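Local coordinates for protein beta-phenylalanine aminotransferase (Variovorax paradoxus, PDB 4AO9) that probably catalyses the pyridoxal-5'-phosphate-dependent transfer of the amino group of beta-phenylalanine to a keto acid acceptor, as a class-III aminotransferase, at residues A[262-265]-A[266-269]. Residues are numbered along the deposited sequence; the frame is centred on the assembly and turned at random.
Sequences VMTS and RLAP. With PLP (pyridoxal-5'-phosphate), chain C.
Arg266 carries CG between its backbone N and carbonyl carbon (chi1 46°), which sets Arg266 CG beside Met263 O, 3.0 Å away. Leu267 has CG anti to its own carbonyl carbon (chi1 -71°). Leu267 CD1 thus lies 3.8 Å from Thr264 CB, and the two side chains cross at a slant. The backbone makes a short 3-10 turn. Leu267 N donates to Thr264 O at 3.1 Å. The preceding bond, Arg266 N to Met263 O, is weak at 3.4 Å. Beyond the turn, a water bridges Ser265 O and Ala268 O. At the other end the loop meets the cofactor. Val262 lies over a face of the pyridine ring, with Val262 CG1 3.5 Å from PLP C4. Met263 bends at its thioether and brings Met263 CE to 3.4 Å from PLP O3. The guanidinium of Arg266 hydrogen-bonds to Thr97 O, Leu423 O and Ser376 OG, and Ser265 OG bonds to Tyr288. The loop follows strand 256-260, whose last residue, Asp260, accepts a bond from Val262 N. The turn joins Val262, packed on a ring face, and Met263, at O3, to an arginine whose two carbonyl and one hydroxyl partners are uncharged, so its charge is probably spread over several dipoles.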
loop_
_atom_site.group_PDB
_atom_site.type_symbol
_atom_site.label_atom_id
_atom_site.label_comp_id
_atom_site.label_asym_id
_atom_site.label_seq_id
_atom_site.Cartn_x
_atom_site.Cartn_y
_atom_site.Cartn_z
ATOM N N VAL A 262 -4.201 13.854 2.873
ATOM C CA VAL A 262 -4.204 13.003 1.671
ATOM C C VAL A 262 -5.084 13.622 0.586
ATOM O O VAL A 262 -4.717 13.622 -0.585
ATOM C CB VAL A 262 -4.625 11.549 2.000
ATOM C CG1 VAL A 262 -4.902 10.743 0.719
ATOM C CG2 VAL A 262 -3.559 10.860 2.855
ATOM N N MET A 263 -6.233 14.151 0.980
ATOM C CA MET A 263 -7.086 14.887 0.047
ATOM C C MET A 263 -6.825 16.401 0.098
ATOM O O MET A 263 -6.685 17.056 -0.937
ATOM C CB MET A 263 -8.550 14.580 0.343
ATOM C CG MET A 263 -9.456 14.815 -0.812
ATOM S SD MET A 263 -11.049 14.070 -0.448
ATOM C CE MET A 263 -10.870 12.389 -1.027
ATOM N N THR A 264 -6.742 16.973 1.293
ATOM C CA THR A 264 -6.734 18.440 1.411
ATOM C C THR A 264 -5.448 19.131 0.944
ATOM O O THR A 264 -5.415 20.366 0.797
ATOM C CB THR A 264 -7.085 18.927 2.838
ATOM O OG1 THR A 264 -6.089 18.485 3.761
ATOM C CG2 THR A 264 -8.451 18.403 3.286
ATOM N N SER A 265 -4.378 18.369 0.701
ATOM C CA SER A 265 -3.134 19.008 0.256
ATOM C C SER A 265 -3.296 19.681 -1.097
ATOM O O SER A 265 -2.557 20.599 -1.411
ATOM C CB SER A 265 -1.980 18.017 0.203
ATOM O OG SER A 265 -2.146 17.163 -0.910
ATOM N N ARG A 266 -4.263 19.226 -1.887
ATOM C CA ARG A 266 -4.493 19.839 -3.209
ATOM C C ARG A 266 -5.303 21.124 -3.202
ATOM O O ARG A 266 -5.436 21.764 -4.255
ATOM C CB ARG A 266 -5.123 18.863 -4.216
ATOM C CG ARG A 266 -6.299 18.042 -3.730
ATOM C CD ARG A 266 -6.778 17.102 -4.842
ATOM N NE ARG A 266 -7.647 17.879 -5.694
ATOM C CZ ARG A 266 -8.179 17.527 -6.862
ATOM N NH1 ARG A 266 -7.965 16.340 -7.438
ATOM N NH2 ARG A 266 -8.951 18.412 -7.462
ATOM N N LEU A 267 -5.830 21.506 -2.040
ATOM C CA LEU A 267 -6.860 22.547 -1.982
ATOM C C LEU A 267 -6.361 23.982 -2.022
ATOM O O LEU A 267 -7.159 24.919 -2.102
ATOM C CB LEU A 267 -7.749 22.344 -0.755
ATOM C CG LEU A 267 -8.680 21.149 -0.817
ATOM C CD1 LEU A 267 -9.371 20.993 0.537
ATOM C CD2 LEU A 267 -9.693 21.301 -1.968
ATOM N N ALA A 268 -5.051 24.162 -1.933
ATOM C CA ALA A 268 -4.438 25.477 -1.978
ATOM C C ALA A 268 -3.010 25.251 -2.438
ATOM O O ALA A 268 -2.547 24.106 -2.423
ATOM C CB ALA A 268 -4.481 26.141 -0.599
ATOM N N PRO A 269 -2.302 26.321 -2.853
ATOM C CA PRO A 269 -0.934 26.166 -3.364
ATOM C C PRO A 269 -0.014 25.351 -2.443
ATOM O O PRO A 269 0.822 24.585 -2.926
ATOM C CB PRO A 269 -0.457 27.614 -3.500
ATOM C CG PRO A 269 -1.713 28.349 -3.837
ATOM C CD PRO A 269 -2.766 27.720 -2.974
HETATM N N1 PLP C . -7.134 9.702 4.008
HETATM C C2 PLP C . -7.899 10.458 3.221
HETATM C C2A PLP C . -8.378 11.795 3.789
HETATM C C3 PLP C . -8.221 10.032 1.929
HETATM O O3 PLP C . -8.930 10.769 1.219
HETATM C C4 PLP C . -7.762 8.804 1.426
HETATM C C4A PLP C . -8.069 8.298 0.003
HETATM C C5 PLP C . -6.984 8.030 2.317
HETATM C C6 PLP C . -6.693 8.510 3.594
HETATM C C5A PLP C . -6.434 6.651 1.907
HETATM O O4P PLP C . -5.521 6.628 0.892
HETATM P P PLP C . -5.351 5.244 0.085
HETATM O O1P PLP C . -6.719 4.961 -0.645
HETATM O O2P PLP C . -5.045 4.092 1.107
HETATM O O3P PLP C . -4.189 5.457 -0.826
HETATM O O HOH W 1 -0.961 21.805 -3.375
#